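Long-range contacts in DNA mismatch repair protein MutS (Thermus aquaticus, PDB 1EWQ), which binds mismatched DNA as part of mismatch repair, possibly carrying out the recognition step, and has a weak ATPase activity: residues Y133-A138 against L145-V150; E154-V159 against P240-D245; E320-L325 against R363-E368; L551-G556 against A614-F619; R557-E562 against F608-E613. All blocks are in the same frame, centred on the assembly; numbering follows the deposited sequence.

Overall arrangement
Interactions 1 and 2 belong to one mixed sheet and touch each other, since strands 143-149 and 154-160 are neighbours in it. Interaction 1 is wholly buried, a hairpin of mostly small and apolar residues. Interaction 2 lies at the edge of the sheet, where aromatic rings, water and charged side chains join in. Interaction 3 stands apart in the helical domain as a small, apolar meeting of two helices, partly exposed. Interactions 4 and 5 adjoin at the ATPase domain, joined by salt bridges from Arg-554, with interaction 5 nested in the loop that interaction 4 closes. Both are buried, but interaction 4 is strand pairing over an apolar layer, whereas interaction 5 joins two loops through prolines and an arginine.

Interaction 1. Residues Y133-A138 against L145-V150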
# COMPACT_ATOMS: atom_id res chain seq x y z
N TYR C 133 -1.20 -22.05 3.56
CA TYR C 133 -1.25 -23.11 2.58
C TYR C 133 -0.54 -22.92 1.25
O TYR C 133 -0.59 -21.85 0.64
CB TYR C 133 -2.70 -23.47 2.22
CG TYR C 133 -3.57 -24.00 3.35
CD1 TYR C 133 -4.67 -23.28 3.81
CD2 TYR C 133 -3.31 -25.25 3.92
CE1 TYR C 133 -5.50 -23.79 4.81
CE2 TYR C 133 -4.14 -25.76 4.92
CZ TYR C 133 -5.23 -25.03 5.36
OH TYR C 133 -6.04 -25.54 6.35
N LEU C 134 0.10 -24.00 0.82
CA LEU C 134 0.71 -24.08 -0.50
C LEU C 134 -0.39 -24.92 -1.15
O LEU C 134 -0.81 -25.92 -0.59
CB LEU C 134 2.01 -24.90 -0.50
CG LEU C 134 2.55 -25.27 -1.89
CD1 LEU C 134 2.90 -24.01 -2.67
CD2 LEU C 134 3.78 -26.15 -1.76
N ALA C 135 -0.88 -24.50 -2.30
CA ALA C 135 -1.93 -25.24 -2.98
C ALA C 135 -1.45 -25.71 -4.35
O ALA C 135 -0.58 -25.08 -4.97
CB ALA C 135 -3.17 -24.36 -3.13
N ALA C 136 -2.01 -26.82 -4.82
CA ALA C 136 -1.68 -27.37 -6.13
C ALA C 136 -2.96 -27.81 -6.85
O ALA C 136 -3.80 -28.49 -6.26
CB ALA C 136 -0.73 -28.56 -5.98
N ILE C 137 -3.07 -27.40 -8.11
CA ILE C 137 -4.22 -27.70 -8.96
C ILE C 137 -3.77 -28.45 -10.22
O ILE C 137 -2.82 -28.02 -10.90
CB ILE C 137 -4.93 -26.39 -9.41
CG1 ILE C 137 -5.54 -25.68 -8.20
CG2 ILE C 137 -5.98 -26.70 -10.46
CD1 ILE C 137 -6.02 -24.26 -8.49
N ALA C 138 -4.44 -29.55 -10.54
CA ALA C 138 -4.11 -30.33 -11.72
C ALA C 138 -5.37 -30.96 -12.32
O ALA C 138 -6.44 -30.89 -11.72
CB ALA C 138 -3.11 -31.43 -11.37
N LEU C 145 -7.27 -30.89 -6.44
CA LEU C 145 -6.86 -29.74 -5.64
C LEU C 145 -6.29 -30.29 -4.34
O LEU C 145 -6.96 -31.06 -3.64
CB LEU C 145 -8.09 -28.88 -5.33
CG LEU C 145 -8.02 -27.39 -4.96
CD1 LEU C 145 -9.15 -27.10 -3.98
CD2 LEU C 145 -6.69 -27.02 -4.37
N ALA C 146 -5.06 -29.90 -4.01
CA ALA C 146 -4.43 -30.37 -2.77
C ALA C 146 -3.73 -29.23 -2.05
O ALA C 146 -3.22 -28.30 -2.66
CB ALA C 146 -3.44 -31.49 -3.06
N PHE C 147 -3.73 -29.31 -0.72
CA PHE C 147 -3.11 -28.29 0.10
C PHE C 147 -2.08 -28.91 1.03
O PHE C 147 -2.19 -30.07 1.43
CB PHE C 147 -4.16 -27.58 0.97
CG PHE C 147 -5.23 -26.89 0.20
CD1 PHE C 147 -6.45 -27.50 0.00
CD2 PHE C 147 -5.02 -25.62 -0.34
CE1 PHE C 147 -7.46 -26.86 -0.72
CE2 PHE C 147 -6.01 -24.98 -1.06
CZ PHE C 147 -7.24 -25.60 -1.25
N LEU C 148 -1.09 -28.11 1.38
CA LEU C 148 -0.06 -28.52 2.31
C LEU C 148 0.32 -27.30 3.13
O LEU C 148 0.52 -26.22 2.58
CB LEU C 148 1.20 -29.03 1.59
CG LEU C 148 2.40 -29.30 2.52
CD1 LEU C 148 2.05 -30.42 3.52
CD2 LEU C 148 3.63 -29.69 1.70
N ASP C 149 0.36 -27.48 4.45
CA ASP C 149 0.77 -26.41 5.35
C ASP C 149 2.04 -27.02 5.93
O ASP C 149 1.99 -27.88 6.81
CB ASP C 149 -0.24 -26.16 6.47
CG ASP C 149 0.15 -24.97 7.34
OD1 ASP C 149 1.37 -24.74 7.51
OD2 ASP C 149 -0.77 -24.28 7.86
N VAL C 150 3.16 -26.58 5.39
CA VAL C 150 4.45 -27.10 5.80
C VAL C 150 4.78 -26.85 7.27
O VAL C 150 5.53 -27.62 7.86
CB VAL C 150 5.57 -26.50 4.90
CG1 VAL C 150 6.88 -27.19 5.17
CG2 VAL C 150 5.18 -26.65 3.43
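Ala-135 and Phe-147 face each other at a non-hydrogen-bonded pair of this antiparallel hairpin, where the two chains run closest. The CB of Ala-135 lies 3.6 Å from CE2 of Phe-147, and a residue this small lets the ring come close. CG of Phe-147 is anti to its carbonyl carbon (chi1 -60°), and the ring it carries turns an edge toward the face of Tyr-133, with the planes 55° apart. Four backbone hydrogen bonds tie Leu-134 to Leu-148 and Ala-136 to Ala-146; that from Leu-134 N to Leu-148 O, 2.9 Å long, is nearly straight at 173°. Packing is looser toward the turn, where Ile-137 CG1 and Leu-145 CD2 stand 4.2 Å apart. On the face that carries Leu-134, Ala-136, Ala-146 and Leu-148, the two leucine side chains do not touch, yet nothing here is open to solvent. Helix 163-173 covers Ala-135, Ile-137 and Leu-145, helix 215-232 covers Leu-134, Ala-146 and Leu-148, and strands 177-180 and 154-160 flank the hairpin.

Interaction 2. Residues E154-V159 against P240-D245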
# COMPACT_ATOMS: atom_id res chain seq x y z
N GLU C 154 -0.25 -30.28 7.92
CA GLU C 154 -1.59 -30.52 7.41
C GLU C 154 -1.42 -30.82 5.92
O GLU C 154 -0.79 -30.06 5.18
CB GLU C 154 -2.51 -29.31 7.61
CG GLU C 154 -3.95 -29.64 7.23
CD GLU C 154 -4.95 -28.54 7.58
OE1 GLU C 154 -4.55 -27.37 7.74
OE2 GLU C 154 -6.16 -28.87 7.67
N PHE C 155 -2.01 -31.93 5.50
CA PHE C 155 -1.87 -32.42 4.14
C PHE C 155 -3.23 -32.98 3.69
O PHE C 155 -3.65 -34.04 4.16
CB PHE C 155 -0.77 -33.49 4.20
CG PHE C 155 -0.28 -33.96 2.87
CD1 PHE C 155 -0.22 -33.11 1.77
CD2 PHE C 155 0.21 -35.26 2.73
CE1 PHE C 155 0.33 -33.54 0.56
CE2 PHE C 155 0.75 -35.70 1.54
CZ PHE C 155 0.82 -34.84 0.45
N LYS C 156 -3.90 -32.27 2.78
CA LYS C 156 -5.21 -32.70 2.33
C LYS C 156 -5.54 -32.29 0.89
O LYS C 156 -4.89 -31.43 0.29
CB LYS C 156 -6.29 -32.13 3.26
CG LYS C 156 -6.24 -30.61 3.40
CD LYS C 156 -7.47 -30.07 4.11
CE LYS C 156 -7.42 -28.55 4.21
NZ LYS C 156 -8.66 -28.03 4.87
N GLY C 157 -6.57 -32.92 0.34
CA GLY C 157 -6.97 -32.61 -1.02
C GLY C 157 -8.26 -33.29 -1.39
O GLY C 157 -8.77 -34.12 -0.65
N THR C 158 -8.76 -32.94 -2.56
CA THR C 158 -10.01 -33.50 -3.05
C THR C 158 -10.09 -33.35 -4.57
O THR C 158 -9.23 -32.75 -5.20
CB THR C 158 -11.22 -32.77 -2.40
OG1 THR C 158 -12.43 -33.42 -2.80
CG2 THR C 158 -11.27 -31.32 -2.84
N VAL C 159 -11.14 -33.92 -5.15
CA VAL C 159 -11.34 -33.81 -6.58
C VAL C 159 -12.69 -33.14 -6.74
O VAL C 159 -13.61 -33.40 -5.97
CB VAL C 159 -11.34 -35.19 -7.28
CG1 VAL C 159 -11.71 -35.02 -8.74
CG2 VAL C 159 -9.97 -35.83 -7.17
N PRO C 240 -1.18 -37.56 8.20
CA PRO C 240 -1.76 -38.46 7.20
C PRO C 240 -2.57 -37.66 6.17
O PRO C 240 -3.34 -36.78 6.54
CB PRO C 240 -2.64 -39.38 8.04
CG PRO C 240 -1.87 -39.45 9.36
CD PRO C 240 -1.46 -38.02 9.57
N PHE C 241 -2.36 -37.94 4.89
CA PHE C 241 -3.09 -37.22 3.86
C PHE C 241 -4.59 -37.45 3.95
O PHE C 241 -5.04 -38.57 4.15
CB PHE C 241 -2.63 -37.63 2.46
CG PHE C 241 -3.34 -36.89 1.36
CD1 PHE C 241 -2.90 -35.63 0.95
CD2 PHE C 241 -4.46 -37.44 0.74
CE1 PHE C 241 -3.56 -34.94 -0.06
CE2 PHE C 241 -5.13 -36.75 -0.27
CZ PHE C 241 -4.68 -35.49 -0.68
N ARG C 242 -5.35 -36.38 3.79
CA ARG C 242 -6.80 -36.48 3.83
C ARG C 242 -7.46 -36.20 2.49
O ARG C 242 -7.39 -35.08 1.97
CB ARG C 242 -7.38 -35.53 4.87
CG ARG C 242 -7.19 -35.99 6.29
CD ARG C 242 -8.38 -35.55 7.12
NE ARG C 242 -8.53 -34.10 7.11
CZ ARG C 242 -9.66 -33.46 6.84
NH1 ARG C 242 -10.76 -34.14 6.55
NH2 ARG C 242 -9.68 -32.13 6.86
N PHE C 243 -8.08 -37.22 1.94
CA PHE C 243 -8.82 -37.10 0.69
C PHE C 243 -10.24 -36.86 1.20
O PHE C 243 -10.95 -37.80 1.56
CB PHE C 243 -8.74 -38.43 -0.08
CG PHE C 243 -9.46 -38.43 -1.39
CD1 PHE C 243 -9.64 -39.62 -2.09
CD2 PHE C 243 -9.98 -37.25 -1.93
CE1 PHE C 243 -10.32 -39.63 -3.30
CE2 PHE C 243 -10.65 -37.25 -3.13
CZ PHE C 243 -10.83 -38.45 -3.82
N TYR C 244 -10.64 -35.59 1.27
CA TYR C 244 -11.96 -35.25 1.80
C TYR C 244 -13.03 -35.00 0.74
O TYR C 244 -12.78 -35.07 -0.46
CB TYR C 244 -11.84 -34.03 2.73
CG TYR C 244 -11.48 -32.73 2.05
CD1 TYR C 244 -12.47 -31.83 1.67
CD2 TYR C 244 -10.15 -32.40 1.77
CE1 TYR C 244 -12.16 -30.63 1.03
CE2 TYR C 244 -9.82 -31.20 1.13
CZ TYR C 244 -10.83 -30.33 0.77
OH TYR C 244 -10.54 -29.15 0.15
N ASP C 245 -14.24 -34.73 1.22
CA ASP C 245 -15.37 -34.47 0.34
C ASP C 245 -16.08 -33.18 0.74
O ASP C 245 -16.73 -33.11 1.78
CB ASP C 245 -16.37 -35.63 0.41
CG ASP C 245 -17.58 -35.41 -0.47
OD1 ASP C 245 -17.62 -34.41 -1.23
OD2 ASP C 245 -18.49 -36.26 -0.41
O HOH W 1 -7.29 -31.33 7.41
O HOH W 2 -3.82 -33.38 6.99
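Gly-157 N donates to Arg-242 O at 2.8 Å, the shortest of three backbone bonds that pair these chains in parallel; the others run from Arg-242 N to Phe-155 O and from Tyr-244 N to Gly-157 O. Thr-158 OG1 adds a side-chain bond to Tyr-244 O at 2.9 Å, its hydroxyl 36° out of the carbonyl plane. Further out, a water links Glu-154 OE2 to Arg-242 NH2. Phe-241 directs its edge at the face of Phe-155, its CD1 3.5 Å above the centre of that ring. Glycine suits position 157, since a CB would press against CZ of Phe-241. Thr-158 CB sits over the middle of the Tyr-244 ring, a CH-pi contact 4.0 Å from its centroid. An alanine replacing Tyr-244 would probably open a gap over Thr-158 and leave Glu-169 without its hydroxyl partner. Strand 242-243 adds a parallel edge strand to a sheet whose other five strands have the order and directions of an RNase H-like fold.

Interaction 3. Residues E320-L325 against R363-E368; sequences EGVRRL and RALLGE
Gly-321 and Leu-325, two of the residues that meet the other helix, are linked by a helical bond 3.0 Å long from Leu-325 N to Gly-321 O. Beside it Arg-324 N donates to Glu-320 O at 2.9 Å; between the two segments themselves no polar bond forms. The meeting is made by leucines and a valine. Leu-325 and Leu-365 reach toward each other tip to tip, their CD1 atoms 3.4 Å apart, tighter than usual van der Waals contact. The same CD1 of Leu-365 comes 4.0 Å from Gly-321 C, and the missing side chain of the glycine suits this place, for a CB would point toward the leucine. Val-322 crosses Leu-366 at about a right angle, its CG2 3.8 Å from Leu-366 CD2. Gly-367 then ends the helix with positive phi (85°), where a CB would press against the carbonyl O of Leu-366. Leu-366 also touches Leu-527 of helix 514-540. The arrangement is helix-to-helix packing in the all-helical part of MutS, in domain III: helix 316-326 rests against the C-terminal end of helix 346-366.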
# COMPACT_ATOMS: atom_id res chain seq x y z
N GLU C 320 -12.93 -18.86 32.48
CA GLU C 320 -11.94 -17.80 32.58
C GLU C 320 -10.59 -18.35 33.03
O GLU C 320 -9.53 -17.87 32.61
CB GLU C 320 -12.42 -16.71 33.55
CG GLU C 320 -13.74 -16.03 33.15
CD GLU C 320 -13.65 -15.33 31.80
OE1 GLU C 320 -12.55 -14.82 31.47
OE2 GLU C 320 -14.67 -15.27 31.09
N GLY C 321 -10.62 -19.38 33.87
CA GLY C 321 -9.40 -19.99 34.35
C GLY C 321 -8.63 -20.63 33.20
O GLY C 321 -7.42 -20.42 33.05
N VAL C 322 -9.34 -21.41 32.39
CA VAL C 322 -8.72 -22.07 31.25
C VAL C 322 -8.14 -21.03 30.29
O VAL C 322 -7.00 -21.16 29.84
CB VAL C 322 -9.75 -22.97 30.51
CG1 VAL C 322 -9.23 -23.38 29.15
CG2 VAL C 322 -10.02 -24.20 31.35
N ARG C 323 -8.92 -19.99 30.00
CA ARG C 323 -8.49 -18.92 29.10
C ARG C 323 -7.26 -18.18 29.64
O ARG C 323 -6.38 -17.77 28.88
CB ARG C 323 -9.66 -17.94 28.85
CG ARG C 323 -10.78 -18.53 27.97
CD ARG C 323 -12.03 -17.64 27.89
NE ARG C 323 -11.74 -16.29 27.39
CZ ARG C 323 -11.33 -16.02 26.15
NH1 ARG C 323 -11.16 -17.00 25.27
NH2 ARG C 323 -11.07 -14.77 25.80
N ARG C 324 -7.20 -18.02 30.96
CA ARG C 324 -6.06 -17.35 31.60
C ARG C 324 -4.82 -18.19 31.33
O ARG C 324 -3.78 -17.66 30.91
CB ARG C 324 -6.28 -17.28 33.13
CG ARG C 324 -6.12 -15.90 33.74
CD ARG C 324 -5.92 -15.99 35.26
NE ARG C 324 -6.97 -16.77 35.91
CZ ARG C 324 -8.25 -16.39 35.97
NH1 ARG C 324 -8.65 -15.25 35.42
NH2 ARG C 324 -9.14 -17.19 36.55
N LEU C 325 -4.93 -19.49 31.56
CA LEU C 325 -3.80 -20.40 31.36
C LEU C 325 -3.39 -20.52 29.89
O LEU C 325 -2.20 -20.49 29.58
CB LEU C 325 -4.12 -21.79 31.95
CG LEU C 325 -4.15 -21.80 33.49
CD1 LEU C 325 -4.79 -23.09 34.00
CD2 LEU C 325 -2.73 -21.64 34.04
N ARG C 363 -4.59 -29.41 33.21
CA ARG C 363 -5.03 -30.77 33.51
C ARG C 363 -5.78 -30.78 34.84
O ARG C 363 -6.76 -31.49 35.00
CB ARG C 363 -3.83 -31.72 33.56
CG ARG C 363 -4.24 -33.18 33.56
CD ARG C 363 -3.12 -34.11 33.13
NE ARG C 363 -3.67 -35.32 32.51
CZ ARG C 363 -2.96 -36.40 32.18
NH1 ARG C 363 -1.66 -36.45 32.42
NH2 ARG C 363 -3.57 -37.43 31.60
N ALA C 364 -5.31 -29.97 35.78
CA ALA C 364 -5.94 -29.89 37.09
C ALA C 364 -7.34 -29.28 37.01
O ALA C 364 -8.23 -29.67 37.76
CB ALA C 364 -5.07 -29.07 38.04
N LEU C 365 -7.53 -28.33 36.10
CA LEU C 365 -8.83 -27.67 35.94
C LEU C 365 -9.84 -28.49 35.15
O LEU C 365 -11.00 -28.59 35.54
CB LEU C 365 -8.66 -26.31 35.26
CG LEU C 365 -8.08 -25.17 36.09
CD1 LEU C 365 -7.82 -23.98 35.18
CD2 LEU C 365 -9.05 -24.79 37.19
N LEU C 366 -9.40 -29.07 34.05
CA LEU C 366 -10.30 -29.86 33.21
C LEU C 366 -10.43 -31.30 33.68
O LEU C 366 -11.30 -32.03 33.21
CB LEU C 366 -9.81 -29.80 31.76
CG LEU C 366 -9.73 -28.37 31.21
CD1 LEU C 366 -8.91 -28.34 29.93
CD2 LEU C 366 -11.14 -27.84 30.98
N GLY C 367 -9.58 -31.71 34.61
CA GLY C 367 -9.64 -33.06 35.12
C GLY C 367 -8.89 -34.08 34.28
O GLY C 367 -8.45 -33.79 33.17
N GLU C 368 -8.77 -35.29 34.82
CA GLU C 368 -8.07 -36.37 34.13
C GLU C 368 -9.05 -37.12 33.25
O GLU C 368 -9.48 -38.21 33.60
CB GLU C 368 -7.45 -37.35 35.13
CG GLU C 368 -5.97 -37.65 34.88
CD GLU C 368 -5.05 -36.65 35.56
OE1 GLU C 368 -5.02 -36.62 36.81
OE2 GLU C 368 -4.36 -35.88 34.85

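Interaction 4. Residues L551-G556 against A614-F619; sequences LQIRAG and AHLPLF
Gln-552 and His-615 form the hydrogen-bonded pair at the middle of this short antiparallel pairing. Gln-552 N donates to His-615 O at 2.7 Å, and His-615 N returns a bond of 2.7 Å to Gln-552 O. The donor is tilted from the carbonyl plane in both, by 22° in the first and 34° in the second. Weaker CA-H...O contacts accompany the pair, as from Leu-551 CA to His-615 O at 3.3 Å.

The side chains of Gln-552 and His-615 are polar, as suits their more exposed face, but they meet across the strands only by carbon, CB to CB, 3.8 Å apart. The polar end of His-615 goes elsewhere, its NE2 bonding to Glu-613 OE1.

Ile-553 lies on the opposite face from Gln-552 and His-615, and the apolar contacts gather round Leu-551 and Leu-616. CD2 of Leu-616 is shared by two branched chains, 3.9 Å from Leu-551 CG and also 3.9 Å from Ile-553 CD1. CG of Leu-551 is anti to its backbone N (chi1 178°), and from that branch CD1 comes in plane to the edge of the Phe-619 ring, 3.8 Å from CZ. Pro-617, whose nitrogen carries no hydrogen and so cannot donate a strand bond, offers CD to Leu-551 CB.

Strand 551-556 lies between strands 613-616 and 570-574. Helix 589-603 packs on Ile-553, Leu-616 and Phe-619, and Phe-619 also meets the ring of Tyr-690.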
# COMPACT_ATOMS: atom_id res chain seq x y z
N LEU C 551 -37.33 -22.68 10.18
CA LEU C 551 -36.42 -21.64 10.59
C LEU C 551 -37.31 -20.71 11.39
O LEU C 551 -38.30 -20.19 10.87
CB LEU C 551 -35.82 -20.91 9.38
CG LEU C 551 -34.87 -19.75 9.71
CD1 LEU C 551 -33.88 -19.56 8.57
CD2 LEU C 551 -35.66 -18.48 9.97
N GLN C 552 -36.99 -20.55 12.66
CA GLN C 552 -37.77 -19.66 13.52
C GLN C 552 -36.81 -18.88 14.39
O GLN C 552 -36.25 -19.40 15.36
CB GLN C 552 -38.75 -20.45 14.39
CG GLN C 552 -39.82 -21.15 13.56
CD GLN C 552 -40.90 -21.81 14.40
OE1 GLN C 552 -41.66 -21.13 15.11
NE2 GLN C 552 -40.98 -23.13 14.34
N ILE C 553 -36.61 -17.63 14.01
CA ILE C 553 -35.69 -16.76 14.72
C ILE C 553 -36.44 -15.61 15.37
O ILE C 553 -37.16 -14.86 14.71
CB ILE C 553 -34.63 -16.17 13.76
CG1 ILE C 553 -33.88 -17.30 13.04
CG2 ILE C 553 -33.66 -15.29 14.52
CD1 ILE C 553 -32.83 -16.82 12.05
N ARG C 554 -36.27 -15.46 16.68
CA ARG C 554 -36.91 -14.37 17.41
C ARG C 554 -35.83 -13.37 17.79
O ARG C 554 -34.83 -13.72 18.41
CB ARG C 554 -37.61 -14.88 18.67
CG ARG C 554 -38.46 -13.79 19.37
CD ARG C 554 -39.26 -14.32 20.58
NE ARG C 554 -38.44 -14.54 21.77
CZ ARG C 554 -38.25 -15.72 22.34
NH1 ARG C 554 -38.83 -16.80 21.82
NH2 ARG C 554 -37.49 -15.84 23.42
N ALA C 555 -36.03 -12.11 17.40
CA ALA C 555 -35.10 -11.04 17.72
C ALA C 555 -33.66 -11.31 17.29
O ALA C 555 -32.74 -11.17 18.10
CB ALA C 555 -35.15 -10.73 19.22
N GLY C 556 -33.48 -11.67 16.02
CA GLY C 556 -32.14 -11.92 15.53
C GLY C 556 -31.47 -10.61 15.15
O GLY C 556 -32.14 -9.61 14.88
N ALA C 614 -33.59 -19.26 18.52
CA ALA C 614 -33.37 -19.59 17.13
C ALA C 614 -33.56 -21.07 16.91
O ALA C 614 -32.95 -21.90 17.58
CB ALA C 614 -31.96 -19.16 16.71
N HIS C 615 -34.48 -21.39 16.00
CA HIS C 615 -34.78 -22.75 15.61
C HIS C 615 -34.29 -22.74 14.18
O HIS C 615 -34.72 -21.90 13.39
CB HIS C 615 -36.29 -23.01 15.70
CG HIS C 615 -36.78 -23.21 17.10
ND1 HIS C 615 -36.78 -24.45 17.72
CD2 HIS C 615 -37.26 -22.34 18.02
CE1 HIS C 615 -37.23 -24.32 18.96
NE2 HIS C 615 -37.53 -23.05 19.16
N LEU C 616 -33.38 -23.65 13.84
CA LEU C 616 -32.81 -23.66 12.50
C LEU C 616 -32.67 -25.01 11.83
O LEU C 616 -32.46 -26.03 12.49
CB LEU C 616 -31.42 -23.02 12.55
CG LEU C 616 -31.32 -21.59 13.08
CD1 LEU C 616 -29.89 -21.30 13.48
CD2 LEU C 616 -31.82 -20.61 12.02
N PRO C 617 -32.82 -25.04 10.50
CA PRO C 617 -32.68 -26.29 9.77
C PRO C 617 -31.19 -26.44 9.42
O PRO C 617 -30.40 -25.51 9.63
CB PRO C 617 -33.55 -26.08 8.53
CG PRO C 617 -33.39 -24.62 8.27
CD PRO C 617 -33.43 -23.99 9.66
N LEU C 618 -30.79 -27.59 8.90
CA LEU C 618 -29.40 -27.77 8.53
C LEU C 618 -29.29 -27.53 7.03
O LEU C 618 -29.64 -28.38 6.22
CB LEU C 618 -28.95 -29.18 8.90
CG LEU C 618 -28.94 -29.42 10.40
CD1 LEU C 618 -28.85 -30.91 10.73
CD2 LEU C 618 -27.77 -28.65 10.99
N PHE C 619 -28.83 -26.33 6.66
CA PHE C 619 -28.69 -25.97 5.26
C PHE C 619 -27.48 -26.67 4.63
O PHE C 619 -26.47 -26.90 5.29
CB PHE C 619 -28.54 -24.44 5.11
CG PHE C 619 -29.70 -23.66 5.66
CD1 PHE C 619 -29.60 -23.02 6.89
CD2 PHE C 619 -30.89 -23.55 4.95
CE1 PHE C 619 -30.68 -22.28 7.40
CE2 PHE C 619 -31.96 -22.82 5.46
CZ PHE C 619 -31.86 -22.18 6.68

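Interaction 5. Residues R557-E562 against F608-E613; sequences RHPVVE and FVPAEE
Arg-557 lays one face of its guanidinium over the carbonyl carbon of Pro-610, which stands 3.3 Å above that plane, offset toward the rim. NE and NH2 of Arg-557 come nearest to Pro-610 C, each at 3.7 Å. CG of Arg-557 lies close to eclipsing its backbone N (chi1 -19°), a strained setting, and the chain bends twice more. The same residue binds through its backbone: Arg-557 N donates to Pro-610 O at 3.0 Å. Pro-610 is the centre of an inverse gamma turn, and its rigid ring is suited to hold that bend. Its CG lies 3.2 Å from Arg-557 O and 3.8 Å from Pro-559 CD, and the two proline rings cross obliquely. Arg-557 NH1 forms a salt bridge with Glu-562 OE1 at 3.0 Å, while NH1 and NH2 also bond to the backbone oxygens of Tyr-540 and Gly-541. An alanine in place of Arg-557 would probably leave Glu-562 without its positive mate and those two oxygens short of donors. One arginine thus joins segment 557-562 to Pro-610 and to the chain at Tyr-540 and Gly-541. Its positive charge is probably balanced by the carboxylate of Glu-562 and by the two carbonyl oxygens, while the peptide of Pro-610 is met by van der Waals contact.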
# COMPACT_ATOMS: atom_id res chain seq x y z
N ARG C 557 -30.14 -10.60 15.13
CA ARG C 557 -29.39 -9.41 14.78
C ARG C 557 -28.12 -9.78 14.02
O ARG C 557 -27.59 -10.89 14.17
CB ARG C 557 -28.98 -8.64 16.03
CG ARG C 557 -29.77 -8.97 17.28
CD ARG C 557 -28.83 -8.93 18.46
NE ARG C 557 -29.05 -10.03 19.37
CZ ARG C 557 -28.14 -10.51 20.20
NH1 ARG C 557 -26.92 -9.99 20.23
NH2 ARG C 557 -28.45 -11.49 21.01
N HIS C 558 -27.63 -8.85 13.20
CA HIS C 558 -26.41 -9.07 12.44
C HIS C 558 -25.29 -9.02 13.49
O HIS C 558 -25.05 -7.97 14.09
CB HIS C 558 -26.23 -7.98 11.39
CG HIS C 558 -25.12 -8.26 10.42
ND1 HIS C 558 -23.81 -8.42 10.80
CD2 HIS C 558 -25.14 -8.39 9.07
CE1 HIS C 558 -23.06 -8.64 9.74
NE2 HIS C 558 -23.84 -8.63 8.67
N PRO C 559 -24.58 -10.14 13.71
CA PRO C 559 -23.50 -10.22 14.69
C PRO C 559 -22.35 -9.23 14.51
O PRO C 559 -21.63 -8.94 15.45
CB PRO C 559 -23.03 -11.67 14.57
CG PRO C 559 -23.32 -12.00 13.12
CD PRO C 559 -24.69 -11.39 12.93
N VAL C 560 -22.18 -8.70 13.29
CA VAL C 560 -21.10 -7.76 13.04
C VAL C 560 -21.56 -6.31 13.10
O VAL C 560 -20.92 -5.48 13.74
CB VAL C 560 -20.44 -8.03 11.67
CG1 VAL C 560 -19.33 -7.03 11.44
CG2 VAL C 560 -19.90 -9.46 11.64
N VAL C 561 -22.67 -6.00 12.44
CA VAL C 561 -23.22 -4.65 12.43
C VAL C 561 -23.54 -4.19 13.85
O VAL C 561 -23.18 -3.08 14.23
CB VAL C 561 -24.51 -4.57 11.58
CG1 VAL C 561 -25.16 -3.21 11.73
CG2 VAL C 561 -24.18 -4.85 10.12
N GLU C 562 -24.22 -5.03 14.62
CA GLU C 562 -24.58 -4.66 15.99
C GLU C 562 -23.35 -4.34 16.83
O GLU C 562 -23.45 -3.73 17.89
CB GLU C 562 -25.38 -5.77 16.67
CG GLU C 562 -24.56 -7.01 17.03
CD GLU C 562 -25.33 -7.96 17.96
OE1 GLU C 562 -24.81 -9.04 18.31
OE2 GLU C 562 -26.47 -7.60 18.34
N PHE C 608 -23.09 -20.37 19.49
CA PHE C 608 -24.37 -19.81 19.91
C PHE C 608 -24.60 -18.70 18.86
O PHE C 608 -23.67 -18.31 18.16
CB PHE C 608 -24.27 -19.19 21.30
CG PHE C 608 -24.46 -20.18 22.42
CD1 PHE C 608 -24.04 -21.50 22.30
CD2 PHE C 608 -25.05 -19.78 23.63
CE1 PHE C 608 -24.19 -22.40 23.34
CE2 PHE C 608 -25.21 -20.68 24.69
CZ PHE C 608 -24.78 -21.99 24.55
N VAL C 609 -25.82 -18.17 18.76
CA VAL C 609 -26.10 -17.15 17.76
C VAL C 609 -26.74 -15.89 18.34
O VAL C 609 -27.28 -15.92 19.45
CB VAL C 609 -27.03 -17.74 16.66
CG1 VAL C 609 -26.39 -19.00 16.05
CG2 VAL C 609 -28.39 -18.08 17.26
N PRO C 610 -26.69 -14.77 17.60
CA PRO C 610 -27.26 -13.49 18.04
C PRO C 610 -28.77 -13.41 17.88
O PRO C 610 -29.27 -12.93 16.87
CB PRO C 610 -26.53 -12.47 17.17
CG PRO C 610 -26.32 -13.23 15.89
CD PRO C 610 -25.86 -14.58 16.39
N ALA C 611 -29.50 -13.88 18.89
CA ALA C 611 -30.96 -13.84 18.86
C ALA C 611 -31.52 -14.18 20.24
O ALA C 611 -30.77 -14.55 21.15
CB ALA C 611 -31.49 -14.85 17.84
N GLU C 612 -32.83 -14.04 20.41
CA GLU C 612 -33.46 -14.38 21.67
C GLU C 612 -33.69 -15.88 21.65
O GLU C 612 -33.51 -16.56 22.65
CB GLU C 612 -34.79 -13.64 21.82
CG GLU C 612 -34.67 -12.37 22.64
CD GLU C 612 -35.97 -11.60 22.72
OE1 GLU C 612 -37.04 -12.24 22.66
OE2 GLU C 612 -35.92 -10.35 22.84
N GLU C 613 -34.09 -16.39 20.49
CA GLU C 613 -34.33 -17.81 20.30
C GLU C 613 -34.11 -18.09 18.83
O GLU C 613 -34.38 -17.24 17.98
CB GLU C 613 -35.77 -18.19 20.68
CG GLU C 613 -36.06 -19.70 20.61
CD GLU C 613 -37.47 -20.04 21.06
OE1 GLU C 613 -37.85 -21.24 21.02
OE2 GLU C 613 -38.21 -19.11 21.45